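Local atomic coordinates of lamina-associated polypeptide 2 isoforms alpha/zeta (Mus musculus, PDB entry 2V0X), a protein that is a nuclear lamina component that dimerises through this helical domain and probably associates with lamin A and chromatin. Residues I50-L54 against R112-A116; I123-T127 against A172-E176; R192-L196 against L209-F214. The protein carries 2 engineered substitutions. All blocks are in the same frame, centred on the assembly; numbering follows the deposited sequence.

Contact 1. Residues I50-L54 against R112-A116; sequences IDRQL and RSYEA
Leu54 and Arg112 carry most of this contact, in which an irregular segment, 50-54, lies beside one face of helix 100-146. Ile50 still has helix-like backbone angles (-74/-22), Asp51 breaks away (-96/86), and Arg52, Gln53 and Leu54 are extended. The CA atoms come nearest at Leu54 and Ala116, 6.8 Å apart.

Leu54, rotamer m,t, points toward the helix and sets its CD1 on the helix backbone, the Ala116 methyl and the CB of Glu115: 3.3 Å from Arg112 O, 3.4 Å from Ala116 N, 3.7 Å from Glu115 CB and 3.8 Å from Ala116 CB. The short Ala116 side chain leaves room for this approach.

Arg112 starts with chi1 m; chi2 at -130°, between wells, and chi3 m (-86°) then turn its guanidinium along the loop, so that Arg52 O and Gln53 N lie over one face of it. At the edge, Arg112 NH2 forms a salt bridge with Asp51 OD2 at 2.6 Å. The CA-to-CB bond of Asp51 points away, but the t rotamer brings the carboxylate back. Arg112 NH2 also donates to water 1 (2.9 Å), which donates to Ile50 O (2.7 Å).

Glu115, with chi1 and chi2 both t, adds a second bridge: water 2 donates to Glu115 OE1 (2.8 Å) and accepts from Leu54 N (3.3 Å). Arg52 turns its own guanidinium elsewhere, to Glu46.

Leu54 also touches Cys182, and Ile50 and Asp51 touch Met189, all on helix 152-196, so the loop rests on both arms of a long antiparallel helical hairpin, the core of this coiled-coil dimerization domain.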
loop_
_atom_site.group_PDB
_atom_site.type_symbol
_atom_site.label_atom_id
_atom_site.label_comp_id
_atom_site.label_asym_id
_atom_site.label_seq_id
_atom_site.Cartn_x
_atom_site.Cartn_y
_atom_site.Cartn_z
ATOM N N ILE B 50 14.168 5.189 7.445
ATOM C CA ILE B 50 13.561 4.784 6.171
ATOM C C ILE B 50 14.310 3.689 5.423
ATOM O O ILE B 50 13.726 3.011 4.582
ATOM C CB ILE B 50 13.299 5.978 5.213
ATOM C CG1 ILE B 50 14.613 6.655 4.798
ATOM C CG2 ILE B 50 12.343 6.966 5.859
ATOM C CD1 ILE B 50 14.420 7.798 3.802
ATOM N N ASP B 51 15.598 3.529 5.728
ATOM C CA ASP B 51 16.431 2.506 5.095
ATOM C C ASP B 51 16.431 1.304 6.040
ATOM O O ASP B 51 17.318 1.174 6.893
ATOM C CB ASP B 51 17.866 3.034 4.905
ATOM C CG ASP B 51 18.740 2.112 4.056
ATOM O OD1 ASP B 51 19.930 2.445 3.868
ATOM O OD2 ASP B 51 18.260 1.075 3.560
ATOM N N ARG B 52 15.428 0.448 5.896
ATOM C CA ARG B 52 15.293 -0.731 6.748
ATOM C C ARG B 52 14.458 -1.826 6.082
ATOM O O ARG B 52 13.607 -1.558 5.235
ATOM C CB ARG B 52 14.687 -0.334 8.108
ATOM C CG ARG B 52 13.967 -1.456 8.865
ATOM C CD ARG B 52 13.795 -1.155 10.358
ATOM N NE ARG B 52 13.469 0.244 10.644
ATOM C CZ ARG B 52 12.309 0.833 10.362
ATOM N NH1 ARG B 52 11.325 0.157 9.774
ATOM N NH2 ARG B 52 12.128 2.111 10.684
ATOM N N GLN B 53 14.759 -3.063 6.444
ATOM C CA GLN B 53 14.075 -4.233 5.915
ATOM C C GLN B 53 12.606 -4.215 6.332
ATOM O O GLN B 53 12.272 -3.803 7.441
ATOM C CB GLN B 53 14.761 -5.489 6.446
ATOM C CG GLN B 53 14.386 -6.768 5.756
ATOM C CD GLN B 53 15.392 -7.862 6.032
ATOM O OE1 GLN B 53 16.050 -8.362 5.116
ATOM N NE2 GLN B 53 15.556 -8.205 7.301
ATOM N N LEU B 54 11.743 -4.693 5.449
ATOM C CA LEU B 54 10.310 -4.727 5.707
ATOM C C LEU B 54 9.836 -5.883 6.585
ATOM O O LEU B 54 10.310 -7.006 6.441
ATOM C CB LEU B 54 9.568 -4.796 4.375
ATOM C CG LEU B 54 9.808 -3.600 3.448
ATOM C CD1 LEU B 54 9.183 -3.848 2.098
ATOM C CD2 LEU B 54 9.249 -2.360 4.086
ATOM N N ARG B 112 11.738 -2.518 -2.550
ATOM C CA ARG B 112 11.109 -2.405 -1.251
ATOM C C ARG B 112 9.730 -1.790 -1.418
ATOM O O ARG B 112 8.802 -2.234 -0.770
ATOM C CB ARG B 112 11.991 -1.600 -0.296
ATOM C CG ARG B 112 13.324 -2.305 -0.108
ATOM C CD ARG B 112 13.702 -2.473 1.323
ATOM N NE ARG B 112 14.396 -1.311 1.827
ATOM C CZ ARG B 112 15.615 -1.333 2.359
ATOM N NH1 ARG B 112 16.297 -2.467 2.460
ATOM N NH2 ARG B 112 16.150 -0.208 2.798
ATOM N N SER B 113 9.582 -0.838 -2.342
ATOM C CA SER B 113 8.270 -0.243 -2.587
ATOM C C SER B 113 7.311 -1.348 -3.048
ATOM O O SER B 113 6.181 -1.441 -2.582
ATOM C CB SER B 113 8.348 0.837 -3.669
ATOM O OG SER B 113 9.070 1.973 -3.206
ATOM N N TYR B 114 7.785 -2.193 -3.953
ATOM C CA TYR B 114 6.961 -3.266 -4.479
ATOM C C TYR B 114 6.564 -4.227 -3.370
ATOM O O TYR B 114 5.392 -4.595 -3.232
ATOM C CB TYR B 114 7.701 -4.030 -5.583
ATOM C CG TYR B 114 6.856 -5.054 -6.315
ATOM C CD1 TYR B 114 6.398 -4.803 -7.600
ATOM C CD2 TYR B 114 6.523 -6.278 -5.725
ATOM C CE1 TYR B 114 5.632 -5.733 -8.290
ATOM C CE2 TYR B 114 5.736 -7.230 -6.411
ATOM C CZ TYR B 114 5.300 -6.943 -7.695
ATOM O OH TYR B 114 4.543 -7.840 -8.409
ATOM N N GLU B 115 7.555 -4.608 -2.574
ATOM C CA GLU B 115 7.347 -5.564 -1.502
ATOM C C GLU B 115 6.389 -5.038 -0.432
ATOM O O GLU B 115 5.537 -5.769 0.033
ATOM C CB GLU B 115 8.689 -5.967 -0.877
ATOM C CG GLU B 115 8.552 -7.153 0.053
ATOM C CD GLU B 115 9.791 -7.441 0.866
ATOM O OE1 GLU B 115 10.897 -7.077 0.414
ATOM O OE2 GLU B 115 9.654 -8.032 1.962
ATOM N N ALA B 116 6.549 -3.777 -0.036
ATOM C CA ALA B 116 5.665 -3.174 0.961
ATOM C C ALA B 116 4.222 -3.175 0.445
ATOM O O ALA B 116 3.289 -3.509 1.186
ATOM C CB ALA B 116 6.121 -1.737 1.296
HETATM O O HOH W 1 13.934 1.563 2.336
HETATM O O HOH W 2 12.421 -6.048 2.542
#

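Contact 2. Residues I123-T127 against A172-E176; sequences IAAHT and AAFDE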
loop_
_atom_site.group_PDB
_atom_site.type_symbol
_atom_site.label_atom_id
_atom_site.label_comp_id
_atom_site.label_asym_id
_atom_site.label_seq_id
_atom_site.Cartn_x
_atom_site.Cartn_y
_atom_site.Cartn_z
ATOM N N ILE B 123 -2.665 -8.274 3.164
ATOM C CA ILE B 123 -3.487 -7.853 4.285
ATOM C C ILE B 123 -4.887 -7.497 3.753
ATOM O O ILE B 123 -5.892 -7.963 4.286
ATOM C CB ILE B 123 -2.869 -6.611 4.984
ATOM C CG1 ILE B 123 -1.513 -6.976 5.591
ATOM C CG2 ILE B 123 -3.810 -6.097 6.092
ATOM C CD1 ILE B 123 -0.704 -5.757 6.119
ATOM N N ALA B 124 -4.948 -6.704 2.683
ATOM C CA ALA B 124 -6.245 -6.300 2.116
ATOM C C ALA B 124 -7.089 -7.492 1.734
ATOM O O ALA B 124 -8.311 -7.478 1.938
ATOM C CB ALA B 124 -6.073 -5.365 0.910
ATOM N N ALA B 125 -6.444 -8.500 1.140
ATOM C CA ALA B 125 -7.123 -9.733 0.737
ATOM C C ALA B 125 -7.797 -10.369 1.951
ATOM O O ALA B 125 -8.937 -10.826 1.874
ATOM C CB ALA B 125 -6.119 -10.729 0.109
ATOM N N HIS B 126 -7.081 -10.415 3.067
ATOM C CA HIS B 126 -7.647 -10.988 4.284
ATOM C C HIS B 126 -8.779 -10.110 4.787
ATOM O O HIS B 126 -9.805 -10.610 5.225
ATOM C CB HIS B 126 -6.575 -11.166 5.360
ATOM C CG HIS B 126 -5.771 -12.410 5.185
ATOM N ND1 HIS B 126 -6.031 -13.569 5.890
ATOM C CD2 HIS B 126 -4.765 -12.709 4.329
ATOM C CE1 HIS B 126 -5.225 -14.529 5.469
ATOM N NE2 HIS B 126 -4.448 -14.033 4.525
ATOM N N THR B 127 -8.605 -8.801 4.671
ATOM C CA THR B 127 -9.629 -7.858 5.107
ATOM C C THR B 127 -10.934 -8.072 4.321
ATOM O O THR B 127 -12.006 -8.056 4.919
ATOM C CB THR B 127 -9.136 -6.394 4.989
ATOM O OG1 THR B 127 -8.026 -6.209 5.875
ATOM C CG2 THR B 127 -10.226 -5.411 5.402
ATOM N N ALA B 172 -5.829 -5.146 11.202
ATOM C CA ALA B 172 -5.407 -5.208 9.801
ATOM C C ALA B 172 -5.209 -3.795 9.233
ATOM O O ALA B 172 -4.223 -3.526 8.533
ATOM C CB ALA B 172 -6.425 -5.972 8.974
ATOM N N ALA B 173 -6.118 -2.886 9.572
ATOM C CA ALA B 173 -6.033 -1.508 9.101
ATOM C C ALA B 173 -4.732 -0.841 9.602
ATOM O O ALA B 173 -4.104 -0.070 8.874
ATOM C CB ALA B 173 -7.269 -0.717 9.554
ATOM N N PHE B 174 -4.331 -1.123 10.839
ATOM C CA PHE B 174 -3.088 -0.557 11.353
ATOM C C PHE B 174 -1.869 -1.183 10.657
ATOM O O PHE B 174 -0.882 -0.500 10.403
ATOM C CB PHE B 174 -2.997 -0.674 12.879
ATOM C CG PHE B 174 -3.732 0.416 13.593
ATOM C CD1 PHE B 174 -5.120 0.367 13.723
ATOM C CD2 PHE B 174 -3.063 1.551 14.023
ATOM C CE1 PHE B 174 -5.833 1.441 14.260
ATOM C CE2 PHE B 174 -3.762 2.630 14.561
ATOM C CZ PHE B 174 -5.152 2.573 14.674
ATOM N N ASP B 175 -1.950 -2.469 10.327
ATOM C CA ASP B 175 -0.858 -3.129 9.608
ATOM C C ASP B 175 -0.747 -2.556 8.169
ATOM O O ASP B 175 0.356 -2.381 7.651
ATOM C CB ASP B 175 -1.065 -4.646 9.615
ATOM C CG ASP B 175 -0.810 -5.263 11.007
ATOM O OD1 ASP B 175 -0.036 -4.690 11.802
ATOM O OD2 ASP B 175 -1.394 -6.310 11.320
ATOM N N GLU B 176 -1.889 -2.224 7.560
ATOM C CA GLU B 176 -1.917 -1.647 6.206
ATOM C C GLU B 176 -1.255 -0.268 6.247
ATOM O O GLU B 176 -0.459 0.085 5.368
ATOM C CB GLU B 176 -3.359 -1.498 5.698
ATOM C CG GLU B 176 -4.134 -2.795 5.649
ATOM C CD GLU B 176 -5.567 -2.641 5.157
ATOM O OE1 GLU B 176 -6.324 -1.818 5.715
ATOM O OE2 GLU B 176 -5.945 -3.376 4.227
#
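Helices 123-127 and 172-176 run nearly antiparallel, with 158° between their N-to-C directions, a signed crossing angle of -158° and axes 9.9 Å apart at closest approach. They belong to helices 100-146 and 152-196, the two arms of an antiparallel coiled-coil hairpin. The CA atoms are nearest at Ile123 and Ala172, 6.4 Å apart, where the small alanine lets the backbones draw together.

Ile123 is the main side chain in the interface. It points toward the other helix as an m,t rotamer, with CG2 3.9 Å from Ala172 CB and 3.3 Å from Glu176 CG, while its CD1 lies 3.7 Å from Asp175 CB. Asp175 therefore packs through its methylene, and its carboxylate binds the hydroxyl of Tyr61. Glu176 likewise offers its aliphatic part to Ile123; its carboxylate end bends nearer the first helix, OE2 standing 3.6 Å from Ala124 CA.

The dimer continues this packing. Glu176 meets Glu176 of the second subunit, and Ala124 and Ala173 touch Glu176 and Ala124 of that subunit, so the hairpin helices face their counterparts through the alanines 124 and 173 and through Glu176. One turn on from Ile123, Thr127 places OG1 3.5 Å from Ala172 CB, and the same hydroxyl donates to Ile123 O at 3.2 Å.

Contact 3. Residues R192-L196 against L209-F214; sequences RYLWL and LTVAPF
This buried contact joins the C-terminal end of helix 152-196 to the end of helix 203-211 and the loop that follows, and a single arginine supplies its polar part. Segment 192-196 is helical; segment 209-214 is helical at its start and extended from Ala212 to Phe214. The CA atoms come nearest at Arg192 and Thr210, 5.9 Å apart.

Arg192, chi1 m and then fully extended, donates from NH1 to Thr210 O (3.0 Å) and Ala212 O (2.9 Å), and weakly from NH2 to Pro213 O (3.3 Å); its NE binds Leu219 O. These backbone carbonyls, gathered near the guanidinium plane, hold the end of the short helix 203-211 and loop residues 212-213 against the end of the long coiled-coil helix 152-196.

Beside it, Thr210 CG2 makes a CH-pi contact over the face of Tyr193, 3.9 Å from the ring centroid, while Thr210 OG1 binds Lys206 O. Leu196, m,t, brings CD2 4.1 Å from Leu209 CD1 and CD1 3.2 Å from Thr210 OG1.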
loop_
_atom_site.group_PDB
_atom_site.type_symbol
_atom_site.label_atom_id
_atom_site.label_comp_id
_atom_site.label_asym_id
_atom_site.label_seq_id
_atom_site.Cartn_x
_atom_site.Cartn_y
_atom_site.Cartn_z
ATOM N N ARG B 192 15.838 10.577 -2.496
ATOM C CA ARG B 192 16.936 11.320 -1.875
ATOM C C ARG B 192 18.228 11.024 -2.666
ATOM O O ARG B 192 18.941 11.943 -3.065
ATOM C CB ARG B 192 17.103 10.933 -0.412
ATOM C CG ARG B 192 16.089 11.592 0.501
ATOM C CD ARG B 192 16.337 11.168 1.916
ATOM N NE ARG B 192 15.474 11.896 2.838
ATOM C CZ ARG B 192 15.512 11.744 4.155
ATOM N NH1 ARG B 192 16.373 10.897 4.684
ATOM N NH2 ARG B 192 14.678 12.417 4.938
ATOM N N TYR B 193 18.478 9.750 -2.967
ATOM C CA TYR B 193 19.668 9.371 -3.740
ATOM C C TYR B 193 19.608 9.974 -5.132
ATOM O O TYR B 193 20.603 10.486 -5.652
ATOM C CB TYR B 193 19.788 7.850 -3.858
ATOM C CG TYR B 193 20.351 7.193 -2.622
ATOM C CD1 TYR B 193 19.519 6.563 -1.697
ATOM C CD2 TYR B 193 21.727 7.181 -2.387
ATOM C CE1 TYR B 193 20.044 5.932 -0.564
ATOM C CE2 TYR B 193 22.264 6.558 -1.266
ATOM C CZ TYR B 193 21.417 5.934 -0.359
ATOM O OH TYR B 193 21.948 5.308 0.747
ATOM N N LEU B 194 18.423 9.953 -5.724
ATOM C CA LEU B 194 18.252 10.491 -7.055
ATOM C C LEU B 194 18.514 11.986 -7.168
ATOM O O LEU B 194 19.151 12.423 -8.123
ATOM C CB LEU B 194 16.864 10.180 -7.582
ATOM C CG LEU B 194 16.594 10.659 -9.005
ATOM C CD1 LEU B 194 17.473 9.874 -10.011
ATOM C CD2 LEU B 194 15.117 10.457 -9.309
ATOM N N TRP B 195 17.994 12.764 -6.218
ATOM C CA TRP B 195 18.157 14.213 -6.225
ATOM C C TRP B 195 19.500 14.736 -5.718
ATOM O O TRP B 195 19.898 15.842 -6.079
ATOM C CB TRP B 195 16.988 14.904 -5.510
ATOM C CG TRP B 195 15.771 14.895 -6.351
ATOM C CD1 TRP B 195 14.767 13.957 -6.333
ATOM C CD2 TRP B 195 15.461 15.793 -7.429
ATOM N NE1 TRP B 195 13.871 14.210 -7.339
ATOM C CE2 TRP B 195 14.267 15.328 -8.027
ATOM C CE3 TRP B 195 16.078 16.937 -7.948
ATOM C CZ2 TRP B 195 13.676 15.966 -9.124
ATOM C CZ3 TRP B 195 15.494 17.577 -9.039
ATOM C CH2 TRP B 195 14.302 17.091 -9.619
ATOM N N LEU B 196 20.193 13.961 -4.891
ATOM C CA LEU B 196 21.500 14.375 -4.398
ATOM C C LEU B 196 22.627 14.064 -5.396
ATOM O O LEU B 196 23.690 14.677 -5.344
ATOM C CB LEU B 196 21.816 13.708 -3.059
ATOM C CG LEU B 196 21.101 14.243 -1.821
ATOM C CD1 LEU B 196 21.586 13.484 -0.613
ATOM C CD2 LEU B 196 21.359 15.735 -1.646
ATOM N N LEU B 209 22.094 14.017 4.907
ATOM C CA LEU B 209 20.746 14.263 4.402
ATOM C C LEU B 209 20.011 12.974 4.029
ATOM O O LEU B 209 18.811 12.832 4.265
ATOM C CB LEU B 209 20.798 15.201 3.193
ATOM C CG LEU B 209 21.204 16.651 3.464
ATOM C CD1 LEU B 209 21.344 17.331 2.149
ATOM C CD2 LEU B 209 20.174 17.387 4.320
ATOM N N THR B 210 20.744 12.036 3.447
ATOM C CA THR B 210 20.188 10.761 3.036
ATOM C C THR B 210 19.706 9.855 4.186
ATOM O O THR B 210 18.708 9.166 4.032
ATOM C CB THR B 210 21.216 9.987 2.173
ATOM O OG1 THR B 210 21.461 10.721 0.969
ATOM C CG2 THR B 210 20.696 8.597 1.819
ATOM N N VAL B 211 20.418 9.844 5.316
ATOM C CA VAL B 211 20.046 8.975 6.447
ATOM C C VAL B 211 19.201 9.659 7.530
ATOM O O VAL B 211 18.841 9.044 8.539
ATOM C CB VAL B 211 21.293 8.332 7.111
ATOM C CG1 VAL B 211 22.119 7.582 6.070
ATOM C CG2 VAL B 211 22.138 9.393 7.811
ATOM N N ALA B 212 18.904 10.932 7.323
ATOM C CA ALA B 212 18.101 11.689 8.266
ATOM C C ALA B 212 16.699 11.080 8.357
ATOM O O ALA B 212 16.286 10.290 7.501
ATOM C CB ALA B 212 17.990 13.143 7.796
ATOM N N PRO B 213 15.992 11.362 9.458
ATOM C CA PRO B 213 14.630 10.840 9.625
ATOM C C PRO B 213 13.767 11.536 8.579
ATOM O O PRO B 213 14.075 12.650 8.176
ATOM C CB PRO B 213 14.259 11.331 11.021
ATOM C CG PRO B 213 15.595 11.312 11.738
ATOM C CD PRO B 213 16.494 11.946 10.716
ATOM N N PHE B 214 12.733 10.871 8.090
ATOM C CA PHE B 214 11.853 11.518 7.129
ATOM C C PHE B 214 10.692 12.080 7.930
ATOM O O PHE B 214 10.116 11.384 8.766
ATOM C CB PHE B 214 11.324 10.521 6.111
ATOM C CG PHE B 214 10.311 11.111 5.169
ATOM C CD1 PHE B 214 10.572 12.303 4.506
ATOM C CD2 PHE B 214 9.119 10.450 4.911
ATOM C CE1 PHE B 214 9.668 12.825 3.597
ATOM C CE2 PHE B 214 8.201 10.960 4.003
ATOM C CZ PHE B 214 8.471 12.145 3.343
#

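In the fold
From the N terminus, the chain passes through helix 35-46 into the loop carrying 50-54. Contact 1 closes a long excursion, including helices 66-72 and 79-87, by returning to this loop from helix 100-146. Further along that helix, contact 2 opens and closes across the hairpin turn, pairing it with helix 152-196. Contact 3 then ties the far end of helix 152-196 to helix 203-211 and its following loop. The three are in series, neither nested nor crossed. Contacts 1 and 3 meet where Ile50 packs on Phe214 and Arg192, joining the N- and C-terminal parts; contact 2 stands apart, and all three reach the second subunit.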